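Local coordinates for DNA protection during starvation protein (Halobacterium salinarum, PDB 1TJO) that probably protects DNA from oxidative damage by oxidising iron(II) with hydrogen peroxide and storing it as a ferric mineral inside a hollow twelve-subunit shell, at residues 84-87 against 91-94; 41-46 against 101-106; 138-141 against 147-150; 12-17 against 25-30. All blocks are in the same frame, centred on the assembly; numbering follows the deposited sequence.

Interaction 1 (84-87 against 91-94); sequences RVQA and VPHA. With MG (magnesium ion), chain Q.
Val-85, near the end of helix 60-87, packs against Pro-92 in the loop that follows, and these two residues account for most of the buried surface. CG1 of Val-85 reaches the loop because it stands anti to the backbone N (chi1 169°). It rests over one face of the peptide linking Val-91 to Pro-92, 3.5 Å from Pro-92 N. The same methyl meets the proline ring at CD, 3.9 Å away. The valine side chain also packs on Val-31 and Leu-34 of helix 24-54. Across the subunit interface, Trp-53 of a second subunit packs on Pro-92.

Gln-86 touches Pro-92 only lightly, through its CB, and then turns away at chi2 (-81°). That bend brings OE1 to a magnesium ion at 2.4 Å, where three waters, Glu-56 of the second subunit and His-168 of a third complete six ligands. One of these waters also donates to the backbone O of Gln-86 at 2.9 Å, so residue and ion are joined twice. The NE2 group makes a weak hydrogen bond to His-164 of the third subunit.

The chemistry is thus divided: an apolar valine-proline contact holds the loop to the helix end, whereas the adjoining amide is fixed by a metal. Val-85 and Gln-86 are both implicated in iron translocation, and the bound magnesium is consistent with a divalent cation pausing beside these residues.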
loop_
_atom_site.group_PDB
_atom_site.type_symbol
_atom_site.label_atom_id
_atom_site.label_comp_id
_atom_site.label_asym_id
_atom_site.label_seq_id
_atom_site.Cartn_x
_atom_site.Cartn_y
_atom_site.Cartn_z
ATOM N N ARG A 84 -16.582 -2.615 26.120
ATOM C CA ARG A 84 -16.412 -3.589 27.219
ATOM C C ARG A 84 -17.536 -3.486 28.242
ATOM O O ARG A 84 -18.046 -4.508 28.704
ATOM C CB ARG A 84 -15.027 -3.460 27.855
ATOM C CG ARG A 84 -14.654 -4.617 28.743
ATOM C CD ARG A 84 -14.559 -5.938 27.977
ATOM N NE ARG A 84 -14.204 -7.012 28.880
ATOM C CZ ARG A 84 -14.255 -8.303 28.555
ATOM N NH1 ARG A 84 -14.585 -8.674 27.309
ATOM N NH2 ARG A 84 -13.957 -9.222 29.486
ATOM N N VAL A 85 -17.953 -2.270 28.601
ATOM C CA VAL A 85 -19.134 -2.107 29.449
ATOM C C VAL A 85 -20.319 -2.833 28.859
ATOM O O VAL A 85 -20.976 -3.594 29.553
ATOM C CB VAL A 85 -19.516 -0.654 29.610
ATOM C CG1 VAL A 85 -20.890 -0.450 30.275
ATOM C CG2 VAL A 85 -18.433 0.035 30.473
ATOM N N GLN A 86 -20.556 -2.613 27.578
ATOM C CA GLN A 86 -21.669 -3.264 26.905
ATOM C C GLN A 86 -21.520 -4.800 26.846
ATOM O O GLN A 86 -22.482 -5.500 27.136
ATOM C CB GLN A 86 -21.846 -2.661 25.523
ATOM C CG GLN A 86 -23.243 -2.643 25.057
ATOM C CD GLN A 86 -23.584 -3.964 24.528
ATOM O OE1 GLN A 86 -24.720 -4.445 24.621
ATOM N NE2 GLN A 86 -22.590 -4.613 24.009
ATOM N N ALA A 87 -20.311 -5.295 26.607
ATOM C CA ALA A 87 -20.051 -6.725 26.544
ATOM C C ALA A 87 -20.318 -7.401 27.866
ATOM O O ALA A 87 -20.754 -8.557 27.876
ATOM C CB ALA A 87 -18.669 -7.038 26.081
ATOM N N VAL A 91 -24.618 -0.559 30.620
ATOM C CA VAL A 91 -24.964 0.527 29.723
ATOM C C VAL A 91 -23.914 1.632 29.761
ATOM O O VAL A 91 -23.768 2.341 30.737
ATOM C CB VAL A 91 -26.360 1.118 30.118
ATOM C CG1 VAL A 91 -26.729 2.272 29.244
ATOM C CG2 VAL A 91 -27.414 0.068 30.032
ATOM N N PRO A 92 -23.132 1.780 28.707
ATOM C CA PRO A 92 -22.079 2.786 28.734
ATOM C C PRO A 92 -22.640 4.192 28.760
ATOM O O PRO A 92 -23.629 4.500 28.084
ATOM C CB PRO A 92 -21.307 2.528 27.468
ATOM C CG PRO A 92 -22.234 1.783 26.598
ATOM C CD PRO A 92 -23.168 1.023 27.449
ATOM N N HIS A 93 -22.014 5.083 29.509
ATOM C CA HIS A 93 -22.495 6.477 29.530
ATOM C C HIS A 93 -22.386 7.003 28.101
ATOM O O HIS A 93 -21.370 6.720 27.447
ATOM C CB HIS A 93 -21.661 7.356 30.444
ATOM C CG HIS A 93 -21.653 6.944 31.886
ATOM N ND1 HIS A 93 -22.786 6.572 32.589
ATOM C CD2 HIS A 93 -20.618 6.823 32.751
ATOM C CE1 HIS A 93 -22.442 6.271 33.834
ATOM N NE2 HIS A 93 -21.132 6.408 33.956
ATOM N N ALA A 94 -23.385 7.771 27.628
ATOM C CA ALA A 94 -23.449 8.106 26.225
ATOM C C ALA A 94 -23.558 9.578 25.902
ATOM O O ALA A 94 -22.776 10.090 25.084
ATOM C CB ALA A 94 -24.576 7.325 25.580
HETATM MG MG MG Q . -25.469 -6.739 24.709
HETATM O O HOH W 1 -23.656 -7.531 25.444
HETATM O O HOH W 2 -26.588 -6.316 26.488
HETATM O O HOH W 3 -26.237 -8.683 24.774
#

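Interaction 2 (41-46 against 101-106)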
loop_
_atom_site.group_PDB
_atom_site.type_symbol
_atom_site.label_atom_id
_atom_site.label_comp_id
_atom_site.label_asym_id
_atom_site.label_seq_id
_atom_site.Cartn_x
_atom_site.Cartn_y
_atom_site.Cartn_z
ATOM N N VAL A 41 -12.384 9.801 30.116
ATOM C CA VAL A 41 -11.643 9.733 28.856
ATOM C C VAL A 41 -12.352 10.562 27.793
ATOM O O VAL A 41 -11.694 11.195 26.985
ATOM C CB VAL A 41 -11.401 8.277 28.418
ATOM C CG1 VAL A 41 -10.846 8.233 27.016
ATOM C CG2 VAL A 41 -10.440 7.592 29.340
ATOM N N TYR A 42 -13.688 10.598 27.796
ATOM C CA TYR A 42 -14.395 11.435 26.836
ATOM C C TYR A 42 -14.283 12.949 27.117
ATOM O O TYR A 42 -14.223 13.740 26.197
ATOM C CB TYR A 42 -15.852 11.002 26.608
ATOM C CG TYR A 42 -16.024 10.317 25.236
ATOM C CD1 TYR A 42 -16.704 9.131 25.135
ATOM C CD2 TYR A 42 -15.570 10.917 24.073
ATOM C CE1 TYR A 42 -16.889 8.512 23.939
ATOM C CE2 TYR A 42 -15.749 10.294 22.855
ATOM C CZ TYR A 42 -16.411 9.095 22.797
ATOM O OH TYR A 42 -16.586 8.441 21.575
ATOM N N VAL A 43 -14.210 13.325 28.395
ATOM C CA VAL A 43 -13.904 14.701 28.754
ATOM C C VAL A 43 -12.487 15.067 28.277
ATOM O O VAL A 43 -12.290 16.124 27.713
ATOM C CB VAL A 43 -14.119 15.038 30.259
ATOM C CG1 VAL A 43 -15.610 14.972 30.600
ATOM C CG2 VAL A 43 -13.391 14.144 31.110
ATOM N N LEU A 44 -11.531 14.153 28.448
ATOM C CA LEU A 44 -10.170 14.334 27.973
ATOM C C LEU A 44 -10.176 14.530 26.463
ATOM O O LEU A 44 -9.584 15.464 25.944
ATOM C CB LEU A 44 -9.290 13.138 28.365
ATOM C CG LEU A 44 -7.885 13.177 27.749
ATOM C CD1 LEU A 44 -7.110 14.380 28.273
ATOM C CD2 LEU A 44 -7.197 11.829 27.968
ATOM N N TYR A 45 -10.857 13.626 25.779
ATOM C CA TYR A 45 -10.965 13.703 24.319
ATOM C C TYR A 45 -11.446 15.100 23.899
ATOM O O TYR A 45 -10.863 15.760 22.980
ATOM C CB TYR A 45 -11.974 12.666 23.813
ATOM C CG TYR A 45 -12.467 12.891 22.382
ATOM C CD1 TYR A 45 -11.708 12.523 21.310
ATOM C CD2 TYR A 45 -13.705 13.449 22.164
ATOM C CE1 TYR A 45 -12.169 12.725 20.021
ATOM C CE2 TYR A 45 -14.174 13.703 20.915
ATOM C CZ TYR A 45 -13.426 13.301 19.835
ATOM O OH TYR A 45 -13.918 13.533 18.564
ATOM N N HIS A 46 -12.530 15.564 24.527
ATOM C CA HIS A 46 -13.101 16.847 24.111
ATOM C C HIS A 46 -12.190 18.037 24.412
ATOM O O HIS A 46 -12.136 19.003 23.644
ATOM C CB HIS A 46 -14.486 17.049 24.717
ATOM C CG HIS A 46 -15.549 16.404 23.901
ATOM N ND1 HIS A 46 -15.901 16.890 22.665
ATOM C CD2 HIS A 46 -16.303 15.289 24.103
ATOM C CE1 HIS A 46 -16.849 16.111 22.153
ATOM N NE2 HIS A 46 -17.098 15.135 22.997
ATOM N N ALA A 101 -21.027 14.878 33.445
ATOM C CA ALA A 101 -21.578 14.747 34.820
ATOM C C ALA A 101 -20.911 13.613 35.620
ATOM O O ALA A 101 -20.670 13.697 36.838
ATOM C CB ALA A 101 -23.067 14.505 34.743
ATOM N N GLU A 102 -20.651 12.509 34.940
ATOM C CA GLU A 102 -20.063 11.341 35.559
ATOM C C GLU A 102 -18.549 11.427 35.637
ATOM O O GLU A 102 -17.958 10.601 36.307
ATOM C CB GLU A 102 -20.477 10.103 34.770
ATOM C CG GLU A 102 -21.982 9.851 34.818
ATOM C CD GLU A 102 -22.433 9.213 36.133
ATOM O OE1 GLU A 102 -23.644 9.054 36.302
ATOM O OE2 GLU A 102 -21.604 8.898 36.996
ATOM N N ALA A 103 -17.927 12.401 34.960
ATOM C CA ALA A 103 -16.471 12.558 35.000
ATOM C C ALA A 103 -16.073 13.204 36.321
ATOM O O ALA A 103 -16.759 14.112 36.808
ATOM C CB ALA A 103 -15.974 13.393 33.830
ATOM N N SER A 104 -14.986 12.708 36.896
ATOM C CA SER A 104 -14.385 13.258 38.115
ATOM C C SER A 104 -13.311 14.302 37.829
ATOM O O SER A 104 -12.958 15.103 38.709
ATOM C CB SER A 104 -13.761 12.139 38.944
ATOM O OG SER A 104 -12.719 11.464 38.248
ATOM N N VAL A 105 -12.804 14.322 36.603
ATOM C CA VAL A 105 -11.725 15.230 36.278
ATOM C C VAL A 105 -12.228 16.647 36.088
ATOM O O VAL A 105 -13.387 16.869 35.883
ATOM C CB VAL A 105 -10.942 14.767 35.052
ATOM C CG1 VAL A 105 -10.331 13.416 35.309
ATOM C CG2 VAL A 105 -11.838 14.704 33.826
ATOM N N ASP A 106 -11.305 17.592 36.116
ATOM C CA ASP A 106 -11.613 19.012 36.010
ATOM C C ASP A 106 -11.593 19.433 34.553
ATOM O O ASP A 106 -10.641 19.141 33.858
ATOM C CB ASP A 106 -10.564 19.833 36.748
ATOM C CG ASP A 106 -10.443 19.442 38.190
ATOM O OD1 ASP A 106 -11.475 19.460 38.889
ATOM O OD2 ASP A 106 -9.369 19.055 38.677
#
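A small apolar contact of Val-43 with Ala-103 and Val-105 seats the loop after the short helix 96-102 on helix 24-54, the first helix of the ferritin-like four-helix bundle. In Dps proteins such a short helix lies within the long connection between the second and third bundle helices, here 60-87 and 115-142. Val-43 is the one residue of 41-46 that reaches this connection, with both of its methyls directed at the loop. Ala-103 and Val-105 answer from the same side of the loop, while Ser-104 between them points its side chain away.

Polar anchorage comes from one helical turn earlier: OD1 of Asn-40 accepts hydrogen bonds from the backbone N atoms of Ser-104 and Val-105, fixing the loop beside the valine. Other faces of the helix are engaged differently. Leu-44 packs on helix 115-142, and Tyr-42, Tyr-45 and His-46 meet a second subunit, His-46 NE2 pairing with its counterpart there.

With chi1 at -67°, Val-43 places CG2 between its backbone N and carbonyl carbon and CG1 beside the N. Ala-103 CB consequently faces the fork of the valine, 3.6 Å from Val-43 CG1 and 3.8 Å from Val-43 CG2.

Interaction 3 (138-141 against 147-150); sequences ELAE and ATAH. With SO4 (sulfate ion), chain E.
Ala-140 and Ala-149 point their methyls into the same narrow gap between two helices, whose CA atoms come within 5.2 Å at this pair. The CB of Ala-140 lies 4.0 Å from Ala-149 CB and also rests on the Ala-149 backbone, 3.7 Å from its N. Next to it, Thr-148 has its CG2 trans to the main-chain nitrogen, which brings that methyl to 3.9 Å from Ala-140 CB. The threonine hydroxyl instead bonds to Asp-145 and to Arg-84 NE. Glu-141 has its OE2 3.8 Å from Ala-149 CB, and its OE1 forms a salt bridge to Arg-153.

His-150 turns away from helix 115-142 and presents its ring edge to a sulfate, probably from the crystallisation liquor, whose sulfur lies in the ring plane. ND1 donates to sulfate O2 at 2.8 Å in a nearly straight bond (168°), and more weakly to O3. Arg-153 and the His-150 and Arg-153 of two other subunits complete this anion site. A leucine here would probably cost the sulfate all three of its imidazole donors, one from each subunit, leaving it to the arginines.

The contact closes the helical hairpin of 115-142 and 146-169, and helix 24-54 covers its side through Ala-33 on Leu-139 and Leu-34 on Thr-148.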
loop_
_atom_site.group_PDB
_atom_site.type_symbol
_atom_site.label_atom_id
_atom_site.label_comp_id
_atom_site.label_asym_id
_atom_site.label_seq_id
_atom_site.Cartn_x
_atom_site.Cartn_y
_atom_site.Cartn_z
ATOM N N GLU A 138 -5.921 -3.681 38.492
ATOM C CA GLU A 138 -5.828 -4.590 39.630
ATOM C C GLU A 138 -7.202 -5.158 40.008
ATOM O O GLU A 138 -7.333 -6.343 40.305
ATOM C CB GLU A 138 -5.232 -3.822 40.807
ATOM C CG GLU A 138 -3.787 -3.463 40.556
ATOM C CD GLU A 138 -3.185 -2.594 41.636
ATOM O OE1 GLU A 138 -2.157 -1.932 41.313
ATOM O OE2 GLU A 138 -3.750 -2.554 42.777
ATOM N N LEU A 139 -8.234 -4.329 39.945
ATOM C CA LEU A 139 -9.589 -4.770 40.224
ATOM C C LEU A 139 -9.976 -5.880 39.266
ATOM O O LEU A 139 -10.483 -6.914 39.674
ATOM C CB LEU A 139 -10.574 -3.595 40.123
ATOM C CG LEU A 139 -12.058 -3.945 40.142
ATOM C CD1 LEU A 139 -12.403 -4.439 41.530
ATOM C CD2 LEU A 139 -12.881 -2.772 39.787
ATOM N N ALA A 140 -9.749 -5.654 37.967
ATOM C CA ALA A 140 -10.119 -6.645 36.965
ATOM C C ALA A 140 -9.332 -7.931 37.156
ATOM O O ALA A 140 -9.911 -9.016 37.093
ATOM C CB ALA A 140 -9.947 -6.060 35.535
ATOM N N GLU A 141 -8.037 -7.845 37.427
ATOM C CA GLU A 141 -7.262 -9.083 37.531
ATOM C C GLU A 141 -7.692 -9.864 38.797
ATOM O O GLU A 141 -7.834 -11.100 38.767
ATOM C CB GLU A 141 -5.759 -8.829 37.411
ATOM C CG GLU A 141 -5.347 -8.677 35.944
ATOM C CD GLU A 141 -4.186 -9.572 35.439
ATOM O OE1 GLU A 141 -3.243 -9.731 36.256
ATOM O OE2 GLU A 141 -4.190 -10.059 34.208
ATOM N N ALA A 147 -9.194 -10.463 30.414
ATOM C CA ALA A 147 -9.346 -9.697 29.173
ATOM C C ALA A 147 -9.551 -8.185 29.453
ATOM O O ALA A 147 -8.934 -7.338 28.823
ATOM C CB ALA A 147 -10.464 -10.228 28.328
ATOM N N THR A 148 -10.388 -7.848 30.415
ATOM C CA THR A 148 -10.519 -6.448 30.799
ATOM C C THR A 148 -9.203 -5.889 31.302
ATOM O O THR A 148 -8.848 -4.798 30.954
ATOM C CB THR A 148 -11.560 -6.261 31.864
ATOM O OG1 THR A 148 -12.846 -6.592 31.331
ATOM C CG2 THR A 148 -11.660 -4.824 32.285
ATOM N N ALA A 149 -8.484 -6.635 32.135
ATOM C CA ALA A 149 -7.202 -6.172 32.651
ATOM C C ALA A 149 -6.224 -5.900 31.551
ATOM O O ALA A 149 -5.541 -4.860 31.557
ATOM C CB ALA A 149 -6.600 -7.196 33.580
ATOM N N HIS A 150 -6.180 -6.831 30.590
ATOM C CA HIS A 150 -5.298 -6.721 29.404
ATOM C C HIS A 150 -5.661 -5.450 28.586
ATOM O O HIS A 150 -4.808 -4.651 28.239
ATOM C CB HIS A 150 -5.445 -7.940 28.523
ATOM C CG HIS A 150 -4.648 -7.867 27.261
ATOM N ND1 HIS A 150 -3.279 -7.927 27.261
ATOM C CD2 HIS A 150 -5.030 -7.779 25.965
ATOM C CE1 HIS A 150 -2.844 -7.819 26.022
ATOM N NE2 HIS A 150 -3.885 -7.740 25.210
HETATM S S SO4 E . -0.602 -8.058 29.297
HETATM O O1 SO4 E . -0.036 -6.955 30.059
HETATM O O2 SO4 E . -1.998 -8.292 29.686
HETATM O O3 SO4 E . -0.593 -7.633 27.856
HETATM O O4 SO4 E . 0.244 -9.231 29.474
#

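Interaction 4 (12-17 against 25-30); sequences GEVEGS and DRAEQC
Val-14 lies on a flat group of the helix, the peptide joining Ala-27 to Glu-28: its CG1 sits over one face, 3.7 Å from Glu-28 N. The other flat group is the Glu-28 carboxylate, and segment 12-17 approaches it through a water. This water reaches OE1 of Glu-28 from well above the carboxylate plane, donating at 2.7 Å. It also donates to Val-14 O at 3.1 Å, so a single molecule ties the tail's backbone to the acid.

Around this peptide the contact is apolar. A chi1 of 179° turns CG1 of the valine directly opposite the main-chain N, which carries that methyl onto the helix and leaves CG2 to meet the aliphatic part of Glu-28, at CG, 4.2 Å away. Glu-28 is extended beyond CG, and its carboxylate continues past the valine to the water. Ala-27 points its CB between the two tail residues that touch it. Val-14 CG1 approaches this methyl to 3.8 Å, and Gly-16 CA comes equally close. The positive phi at Gly-16 (70°) favours glycine.

Glu-15, between Val-14 and Gly-16, points its side chain away, but its backbone is hydrogen-bonded to Gly-89, and Ser-17 OG reaches Glu-167 of a third subunit. The arrangement is that of an N-terminal extension folded back over the start of the first helix of a Dps subunit. Here it passes close to the iron-translocation residues, with the side chains of Val-14 and Val-85 about 7 Å apart.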
loop_
_atom_site.group_PDB
_atom_site.type_symbol
_atom_site.label_atom_id
_atom_site.label_comp_id
_atom_site.label_asym_id
_atom_site.label_seq_id
_atom_site.Cartn_x
_atom_site.Cartn_y
_atom_site.Cartn_z
ATOM N N GLY A 12 -27.490 2.109 34.203
ATOM C CA GLY A 12 -27.091 1.670 35.532
ATOM C C GLY A 12 -27.299 0.192 35.864
ATOM O O GLY A 12 -26.768 -0.292 36.855
ATOM N N GLU A 13 -28.061 -0.542 35.070
ATOM C CA GLU A 13 -28.208 -1.978 35.323
ATOM C C GLU A 13 -27.079 -2.729 34.637
ATOM O O GLU A 13 -26.546 -2.263 33.613
ATOM C CB GLU A 13 -29.546 -2.493 34.815
ATOM C CG GLU A 13 -30.696 -1.982 35.679
ATOM C CD GLU A 13 -32.040 -2.575 35.303
ATOM O OE1 GLU A 13 -33.061 -1.992 35.718
ATOM O OE2 GLU A 13 -32.080 -3.616 34.610
ATOM N N VAL A 14 -26.742 -3.892 35.184
ATOM C CA VAL A 14 -25.684 -4.736 34.666
ATOM C C VAL A 14 -26.111 -6.195 34.690
ATOM O O VAL A 14 -26.459 -6.747 35.746
ATOM C CB VAL A 14 -24.396 -4.578 35.481
ATOM C CG1 VAL A 14 -23.274 -5.505 34.950
ATOM C CG2 VAL A 14 -23.914 -3.137 35.434
ATOM N N GLU A 15 -26.073 -6.853 33.544
ATOM C CA GLU A 15 -26.601 -8.206 33.457
ATOM C C GLU A 15 -25.557 -9.301 33.369
ATOM O O GLU A 15 -25.883 -10.484 33.501
ATOM C CB GLU A 15 -27.623 -8.337 32.339
ATOM C CG GLU A 15 -27.236 -7.883 30.975
ATOM C CD GLU A 15 -28.241 -8.306 29.901
ATOM O OE1 GLU A 15 -29.385 -8.702 30.250
ATOM O OE2 GLU A 15 -27.869 -8.228 28.706
ATOM N N GLY A 16 -24.300 -8.919 33.220
ATOM C CA GLY A 16 -23.252 -9.868 32.931
ATOM C C GLY A 16 -23.399 -10.415 31.534
ATOM O O GLY A 16 -24.110 -9.824 30.705
ATOM N N SER A 17 -22.670 -11.496 31.246
ATOM C CA SER A 17 -22.715 -12.139 29.950
ATOM C C SER A 17 -22.631 -13.641 30.122
ATOM O O SER A 17 -21.684 -14.134 30.739
ATOM C CB SER A 17 -21.481 -11.698 29.145
ATOM O OG SER A 17 -21.386 -12.352 27.901
ATOM N N ASP A 25 -22.672 -10.164 39.217
ATOM C CA ASP A 25 -22.009 -9.585 40.377
ATOM C C ASP A 25 -20.584 -9.124 40.083
ATOM O O ASP A 25 -20.218 -7.994 40.402
ATOM C CB ASP A 25 -22.042 -10.536 41.578
ATOM C CG ASP A 25 -21.946 -9.792 42.866
ATOM O OD1 ASP A 25 -20.858 -9.839 43.484
ATOM O OD2 ASP A 25 -22.897 -9.108 43.328
ATOM N N ARG A 26 -19.808 -9.988 39.437
ATOM C CA ARG A 26 -18.442 -9.697 38.992
ATOM C C ARG A 26 -18.466 -8.567 37.977
ATOM O O ARG A 26 -17.730 -7.600 38.091
ATOM C CB ARG A 26 -17.844 -10.967 38.333
ATOM C CG ARG A 26 -16.364 -11.158 38.469
ATOM C CD ARG A 26 -15.951 -12.609 38.845
ATOM N NE ARG A 26 -16.435 -13.603 37.888
ATOM C CZ ARG A 26 -15.709 -14.276 36.981
ATOM N NH1 ARG A 26 -14.400 -14.095 36.831
ATOM N NH2 ARG A 26 -16.326 -15.161 36.200
ATOM N N ALA A 27 -19.356 -8.697 36.999
ATOM C CA ALA A 27 -19.460 -7.738 35.892
ATOM C C ALA A 27 -19.786 -6.348 36.396
ATOM O O ALA A 27 -19.239 -5.355 35.922
ATOM C CB ALA A 27 -20.523 -8.181 34.902
ATOM N N GLU A 28 -20.660 -6.264 37.393
ATOM C CA GLU A 28 -21.049 -4.957 37.940
ATOM C C GLU A 28 -19.870 -4.171 38.521
ATOM O O GLU A 28 -19.777 -2.947 38.342
ATOM C CB GLU A 28 -22.151 -5.140 38.984
ATOM C CG GLU A 28 -22.806 -3.835 39.387
ATOM C CD GLU A 28 -23.861 -4.043 40.445
ATOM O OE1 GLU A 28 -24.272 -5.213 40.661
ATOM O OE2 GLU A 28 -24.255 -3.030 41.064
ATOM N N GLN A 29 -18.940 -4.860 39.186
ATOM C CA GLN A 29 -17.753 -4.195 39.741
ATOM C C GLN A 29 -16.857 -3.638 38.650
ATOM O O GLN A 29 -16.402 -2.510 38.730
ATOM C CB GLN A 29 -16.944 -5.158 40.602
ATOM C CG GLN A 29 -17.656 -5.510 41.871
ATOM C CD GLN A 29 -16.928 -6.585 42.674
ATOM O OE1 GLN A 29 -15.911 -6.307 43.307
ATOM N NE2 GLN A 29 -17.437 -7.809 42.635
ATOM N N CYS A 30 -16.661 -4.438 37.615
ATOM C CA CYS A 30 -15.889 -4.012 36.459
ATOM C C CYS A 30 -16.587 -2.863 35.736
ATOM O O CYS A 30 -15.947 -1.925 35.363
ATOM C CB CYS A 30 -15.652 -5.178 35.514
ATOM S SG CYS A 30 -14.278 -6.266 36.061
HETATM O O HOH W 4 -25.606 -6.545 38.690
#

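In the fold
Along the chain interaction 4 closes first; interaction 1 then falls within the span between the two segments of interaction 2, and interaction 3 follows. Interactions 2 and 4 share helix 24-54, yet their centres are about 22 Å apart, as are those of 2 and 3. Interactions 1, 3 and 4 gather toward one end of the bundle: the centres of 1 and 4 are about 10 Å apart, of 3 and 4 about 14 Å, and of 1 and 3 about 16 Å, each pair in contact. Interaction 1 also touches interaction 2, about 16 Å away. Tail, loop and hairpin thus meet at an end that faces a third subunit, and interaction 1 also shares a second subunit with interaction 2.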